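Local coordinates for glucose 1-dehydrogenase (Haloferax mediterranei, PDB 2B5W), which oxidises D-glucose and several related aldose sugars with NAD(+) or, preferentially, NADP(+), as a homodimeric zinc-dependent dehydrogenase, at residues K18-P23 with S125-S130; G26-R31 with N73-E78. The protein carries 1 engineered substitution. One frame throughout, in Å; residues are numbered along the deposited sequence.

Contact 1: residues K18-P23 with S125-S130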
loop_
_atom_site.group_PDB
_atom_site.type_symbol
_atom_site.label_atom_id
_atom_site.label_comp_id
_atom_site.label_asym_id
_atom_site.label_seq_id
_atom_site.Cartn_x
_atom_site.Cartn_y
_atom_site.Cartn_z
ATOM N N LYS A 18 -5.429 -39.610 -20.521
ATOM C CA LYS A 18 -5.611 -40.105 -19.181
ATOM C C LYS A 18 -7.092 -40.290 -18.962
ATOM O O LYS A 18 -7.914 -39.797 -19.738
ATOM C CB LYS A 18 -5.019 -39.114 -18.172
ATOM C CG LYS A 18 -5.694 -37.744 -18.183
ATOM C CD LYS A 18 -5.314 -36.960 -16.916
ATOM C CE LYS A 18 -3.917 -36.518 -16.936
ATOM N NZ LYS A 18 -3.556 -35.824 -15.641
ATOM N N PRO A 19 -7.456 -41.050 -17.948
ATOM C CA PRO A 19 -8.875 -41.340 -17.731
ATOM C C PRO A 19 -9.669 -40.065 -17.436
ATOM O O PRO A 19 -9.119 -39.154 -16.820
ATOM C CB PRO A 19 -8.871 -42.242 -16.495
ATOM C CG PRO A 19 -7.490 -42.766 -16.389
ATOM C CD PRO A 19 -6.586 -41.705 -16.953
ATOM N N ARG A 20 -10.925 -40.045 -17.838
ATOM C CA ARG A 20 -11.810 -38.973 -17.386
ATOM C C ARG A 20 -11.892 -39.011 -15.877
ATOM O O ARG A 20 -12.058 -40.077 -15.286
ATOM C CB ARG A 20 -13.213 -39.211 -17.892
ATOM C CG ARG A 20 -13.730 -38.248 -18.870
ATOM C CD ARG A 20 -15.189 -38.521 -19.142
ATOM N NE ARG A 20 -15.411 -38.749 -20.554
ATOM C CZ ARG A 20 -16.611 -38.853 -21.090
ATOM N NH1 ARG A 20 -16.714 -39.034 -22.397
ATOM N NH2 ARG A 20 -17.693 -38.808 -20.325
ATOM N N PRO A 21 -11.799 -37.865 -15.224
ATOM C CA PRO A 21 -11.986 -37.833 -13.782
ATOM C C PRO A 21 -13.450 -38.079 -13.402
ATOM O O PRO A 21 -14.358 -37.865 -14.210
ATOM C CB PRO A 21 -11.551 -36.418 -13.429
ATOM C CG PRO A 21 -11.943 -35.670 -14.579
ATOM C CD PRO A 21 -11.531 -36.515 -15.752
ATOM N N GLU A 22 -13.635 -38.629 -12.201
ATOM C CA GLU A 22 -14.953 -38.825 -11.614
ATOM C C GLU A 22 -15.079 -37.865 -10.425
ATOM O O GLU A 22 -14.171 -37.729 -9.605
ATOM C CB GLU A 22 -15.155 -40.291 -11.145
ATOM C CG GLU A 22 -14.878 -41.327 -12.232
ATOM C CD GLU A 22 -15.189 -42.755 -11.795
ATOM O OE1 GLU A 22 -15.130 -43.035 -10.580
ATOM O OE2 GLU A 22 -15.491 -43.589 -12.669
ATOM N N PRO A 23 -16.212 -37.180 -10.315
ATOM C CA PRO A 23 -16.428 -36.206 -9.248
ATOM C C PRO A 23 -16.590 -36.862 -7.884
ATOM O O PRO A 23 -17.302 -37.860 -7.769
ATOM C CB PRO A 23 -17.729 -35.515 -9.644
ATOM C CG PRO A 23 -18.404 -36.443 -10.538
ATOM C CD PRO A 23 -17.357 -37.288 -11.219
ATOM N N SER A 125 -8.044 -30.223 -20.644
ATOM C CA SER A 125 -8.425 -31.609 -20.833
ATOM C C SER A 125 -9.871 -31.587 -21.251
ATOM O O SER A 125 -10.555 -30.591 -21.048
ATOM C CB SER A 125 -8.221 -32.441 -19.552
ATOM O OG SER A 125 -8.929 -31.937 -18.437
ATOM N N GLU A 126 -10.368 -32.664 -21.860
ATOM C CA GLU A 126 -11.732 -32.640 -22.343
ATOM C C GLU A 126 -12.761 -32.501 -21.233
ATOM O O GLU A 126 -13.825 -31.949 -21.462
ATOM C CB GLU A 126 -12.003 -33.872 -23.224
ATOM C CG GLU A 126 -11.151 -33.835 -24.479
ATOM C CD GLU A 126 -11.396 -34.990 -25.423
ATOM O OE1 GLU A 126 -10.935 -36.111 -25.132
ATOM O OE2 GLU A 126 -12.017 -34.757 -26.482
ATOM N N PHE A 127 -12.436 -33.015 -20.050
ATOM C CA PHE A 127 -13.283 -32.936 -18.856
ATOM C C PHE A 127 -12.432 -32.605 -17.645
ATOM O O PHE A 127 -11.241 -32.905 -17.588
ATOM C CB PHE A 127 -14.033 -34.243 -18.577
ATOM C CG PHE A 127 -14.966 -34.648 -19.664
ATOM C CD1 PHE A 127 -16.317 -34.310 -19.624
ATOM C CD2 PHE A 127 -14.476 -35.325 -20.775
ATOM C CE1 PHE A 127 -17.158 -34.670 -20.662
ATOM C CE2 PHE A 127 -15.312 -35.669 -21.813
ATOM C CZ PHE A 127 -16.651 -35.353 -21.759
ATOM N N PHE A 128 -13.058 -31.961 -16.659
ATOM C CA PHE A 128 -12.449 -31.775 -15.358
ATOM C C PHE A 128 -13.528 -31.771 -14.269
ATOM O O PHE A 128 -14.718 -31.596 -14.567
ATOM C CB PHE A 128 -11.572 -30.499 -15.307
ATOM C CG PHE A 128 -12.316 -29.200 -15.461
ATOM C CD1 PHE A 128 -12.507 -28.634 -16.721
ATOM C CD2 PHE A 128 -12.833 -28.550 -14.353
ATOM C CE1 PHE A 128 -13.185 -27.417 -16.862
ATOM C CE2 PHE A 128 -13.529 -27.334 -14.479
ATOM C CZ PHE A 128 -13.710 -26.779 -15.716
ATOM N N THR A 129 -13.098 -31.983 -13.033
ATOM C CA THR A 129 -13.951 -31.809 -11.896
ATOM C C THR A 129 -13.559 -30.609 -11.090
ATOM O O THR A 129 -12.433 -30.137 -11.150
ATOM C CB THR A 129 -13.910 -33.048 -10.998
ATOM O OG1 THR A 129 -12.553 -33.314 -10.588
ATOM C CG2 THR A 129 -14.385 -34.278 -11.792
ATOM N N SER A 130 -14.485 -30.130 -10.260
ATOM C CA SER A 130 -14.151 -29.154 -9.221
ATOM C C SER A 130 -15.253 -29.080 -8.194
ATOM O O SER A 130 -16.410 -29.327 -8.528
ATOM C CB SER A 130 -13.962 -27.716 -9.791
ATOM O OG SER A 130 -12.655 -27.553 -10.365
#

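Contact 2: residues G26-R31 with N73-E78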
loop_
_atom_site.group_PDB
_atom_site.type_symbol
_atom_site.label_atom_id
_atom_site.label_comp_id
_atom_site.label_asym_id
_atom_site.label_seq_id
_atom_site.Cartn_x
_atom_site.Cartn_y
_atom_site.Cartn_z
ATOM N N GLY A 26 -19.426 -33.188 -3.358
ATOM C CA GLY A 26 -19.313 -31.741 -3.388
ATOM C C GLY A 26 -18.739 -31.213 -4.695
ATOM O O GLY A 26 -18.632 -30.001 -4.829
ATOM N N GLU A 27 -18.376 -32.105 -5.606
ATOM C CA GLU A 27 -17.803 -31.741 -6.915
ATOM C C GLU A 27 -18.781 -32.018 -8.068
ATOM O O GLU A 27 -19.538 -32.995 -8.072
ATOM C CB GLU A 27 -16.520 -32.538 -7.197
ATOM C CG GLU A 27 -15.412 -32.402 -6.163
ATOM C CD GLU A 27 -14.117 -33.086 -6.573
ATOM O OE1 GLU A 27 -14.154 -34.095 -7.325
ATOM O OE2 GLU A 27 -13.052 -32.572 -6.151
ATOM N N ALA A 28 -18.679 -31.216 -9.135
ATOM C CA ALA A 28 -19.316 -31.512 -10.399
ATOM C C ALA A 28 -18.297 -31.901 -11.472
ATOM O O ALA A 28 -17.123 -31.552 -11.406
ATOM C CB ALA A 28 -20.084 -30.312 -10.891
ATOM N N LEU A 29 -18.771 -32.655 -12.441
ATOM C CA LEU A 29 -18.033 -32.949 -13.677
ATOM C C LEU A 29 -18.406 -31.940 -14.754
ATOM O O LEU A 29 -19.573 -31.703 -15.037
ATOM C CB LEU A 29 -18.315 -34.363 -14.186
ATOM C CG LEU A 29 -17.575 -34.793 -15.432
ATOM C CD1 LEU A 29 -16.101 -34.953 -15.140
ATOM C CD2 LEU A 29 -18.156 -36.090 -15.999
ATOM N N VAL A 30 -17.375 -31.361 -15.351
ATOM C CA VAL A 30 -17.487 -30.288 -16.328
ATOM C C VAL A 30 -16.848 -30.742 -17.638
ATOM O O VAL A 30 -15.721 -31.257 -17.662
ATOM C CB VAL A 30 -16.752 -29.036 -15.812
ATOM C CG1 VAL A 30 -16.929 -27.864 -16.837
ATOM C CG2 VAL A 30 -17.178 -28.648 -14.381
ATOM N N ARG A 31 -17.526 -30.483 -18.752
ATOM C CA ARG A 31 -16.945 -30.623 -20.071
ATOM C C ARG A 31 -16.307 -29.306 -20.457
ATOM O O ARG A 31 -16.984 -28.284 -20.536
ATOM C CB ARG A 31 -17.996 -31.012 -21.108
ATOM C CG ARG A 31 -17.460 -31.116 -22.497
ATOM C CD ARG A 31 -18.440 -31.749 -23.512
ATOM N NE ARG A 31 -19.844 -31.304 -23.438
ATOM C CZ ARG A 31 -20.355 -30.276 -24.075
ATOM N NH1 ARG A 31 -21.653 -30.046 -23.991
ATOM N NH2 ARG A 31 -19.609 -29.465 -24.793
ATOM N N ASN A 73 -23.734 -34.076 -9.934
ATOM C CA ASN A 73 -23.402 -34.976 -8.838
ATOM C C ASN A 73 -24.256 -34.558 -7.634
ATOM O O ASN A 73 -25.478 -34.379 -7.793
ATOM C CB ASN A 73 -21.883 -34.934 -8.573
ATOM C CG ASN A 73 -21.395 -36.088 -7.697
ATOM O OD1 ASN A 73 -21.929 -37.207 -7.765
ATOM N ND2 ASN A 73 -20.375 -35.819 -6.860
ATOM N N ASP A 74 -23.686 -34.367 -6.452
ATOM C CA ASP A 74 -24.494 -33.972 -5.294
ATOM C C ASP A 74 -24.454 -32.466 -4.990
ATOM O O ASP A 74 -24.755 -32.017 -3.881
ATOM C CB ASP A 74 -24.166 -34.832 -4.060
ATOM C CG ASP A 74 -22.720 -34.729 -3.603
ATOM O OD1 ASP A 74 -21.893 -34.031 -4.259
ATOM O OD2 ASP A 74 -22.324 -35.339 -2.574
ATOM N N THR A 75 -24.141 -31.670 -6.015
ATOM C CA THR A 75 -24.085 -30.228 -5.878
ATOM C C THR A 75 -25.426 -29.587 -6.226
ATOM O O THR A 75 -26.318 -30.245 -6.758
ATOM C CB THR A 75 -23.003 -29.622 -6.803
ATOM O OG1 THR A 75 -23.419 -29.688 -8.172
ATOM C CG2 THR A 75 -21.683 -30.429 -6.709
ATOM N N GLU A 76 -25.517 -28.286 -5.979
ATOM C CA GLU A 76 -26.687 -27.491 -6.369
ATOM C C GLU A 76 -26.577 -26.878 -7.754
ATOM O O GLU A 76 -27.456 -26.142 -8.185
ATOM C CB GLU A 76 -26.913 -26.386 -5.364
ATOM C CG GLU A 76 -27.368 -26.922 -4.019
ATOM C CD GLU A 76 -27.559 -25.818 -3.020
ATOM O OE1 GLU A 76 -26.541 -25.327 -2.497
ATOM O OE2 GLU A 76 -28.722 -25.438 -2.777
ATOM N N LEU A 77 -25.498 -27.174 -8.460
ATOM C CA LEU A 77 -25.410 -26.805 -9.871
ATOM C C LEU A 77 -26.351 -27.652 -10.693
ATOM O O LEU A 77 -26.878 -28.679 -10.227
ATOM C CB LEU A 77 -23.962 -26.990 -10.356
ATOM C CG LEU A 77 -22.940 -26.103 -9.697
ATOM C CD1 LEU A 77 -21.528 -26.526 -10.111
ATOM C CD2 LEU A 77 -23.175 -24.650 -10.075
ATOM N N GLU A 78 -26.589 -27.212 -11.918
ATOM C CA GLU A 78 -27.456 -27.882 -12.868
ATOM C C GLU A 78 -26.727 -28.269 -14.146
ATOM O O GLU A 78 -25.834 -27.567 -14.616
ATOM C CB GLU A 78 -28.626 -26.962 -13.231
ATOM C CG GLU A 78 -29.452 -26.569 -12.032
ATOM C CD GLU A 78 -30.669 -25.737 -12.399
ATOM O OE1 GLU A 78 -30.555 -24.502 -12.537
ATOM O OE2 GLU A 78 -31.744 -26.329 -12.556
#

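Contact 1: residues K18-P23 with S125-S130
R20 lays its side chain over one face of the F127 ring in a contact between the loop 18-23 and the start of strand 127-131. Its CG comes 3.6 Å from F127 CD2, and its CD sits over the face, 3.9 Å from the ring centroid, as a CH-pi contact. Farther out, R20 NE approaches F127 CE2 to 3.3 Å, and the guanidinium is stacked on the ring with the planes 24° apart. R20 CZ lies 4.0 Å from the F127 centroid but 32° off the ring normal, which makes the cation-pi interaction off-centre. F127 CG stands anti to its carbonyl carbon (chi1 -61°), which brings the ring to the arginine; strand neighbour R31 also touches F127. P21 follows, pointing at the strand: its CG rests 4.0 Å from F128 CA, and its CB meets T129 CG2. E22 points away and contributes mainly its backbone carbonyl carbon, near the same methyl. P23 adds the last contact to the T129 methyl, CG2 lying 3.7 Å from P23 N. Within the second segment, S125 OG donates to F127 O from above the carbonyl plane, tying the strand's beginning to the preceding turn. No hydrogen bond joins the two segments. The contact is therefore surface packing that holds the loop between strands 14-17 and 27-37 against the sheet of the GroES-like domain by proline rings, a threonine methyl and one cation-pi stack, and the F127 ring probably offers the arginine's positive charge a polarisable partner at the protein surface.

Contact 2: residues G26-R31 with N73-E78
G26 N donates a nearly straight hydrogen bond to D74 OD1, 2.8 Å long and 166° at the hydrogen, using the syn lone pair of the carboxylate. The other oxygen, D74 OD2, is hydrogen-bonded to S25 OG, so both oxygens are gripped and the carboxylate is probably held against turning at the exposed end of the contact. Beside it, N73 ND2 donates to E27 O over 3.2 Å, within the carbonyl plane and close to the plane of its own amide. CG anti to the backbone N (chi1 -165°) carries the N73 amide toward E27, and N73 CB touches E27 O at 3.1 Å. An alanine in place of N73 would probably leave E27 O without this amide donor, though CB would still abut the oxygen. Against this polar, solvent-facing edge, the tighter part is methyl packing: T75 CG2 lies against the G26-E27 peptide, 3.6 Å from both G26 O and E27 C, and the buried A28 and L77 meet, CB to CD1, at 4.1 Å. T75 OG1 faces its own loop, accepting from L77 N as an ST turn and bonding to P72 O. The loop 73-78, which leads from strand 64-71 to strand 82-85, thus folds back on the beginning of strand 27-37, where L77 and A28 both touch L135 of strand 135-137, and E27 and L29 lean on T129 of strand 127-131.

Contacts 1 and 2 share one sheet of the GroES-like domain, their centres 12 Å apart, because strands 127-131 and 27-37 are antiparallel neighbours in it. Probable backbone hydrogen bonds join them directly, from V30 N to F128 O at 2.8 Å and from A28 N to S130 O at 3.0 Å. P21 O also packs on L29 CD1, so the loop of contact 1 reaches the strand of contact 2. In sequence, contact 2 is nested within the loop that contact 1 closes. Contact 2 lies away from the zinc, substrate and cofactor sites; in contact 1, the F128 side chain is about 10 Å from those of the zinc ligands H63 and E64.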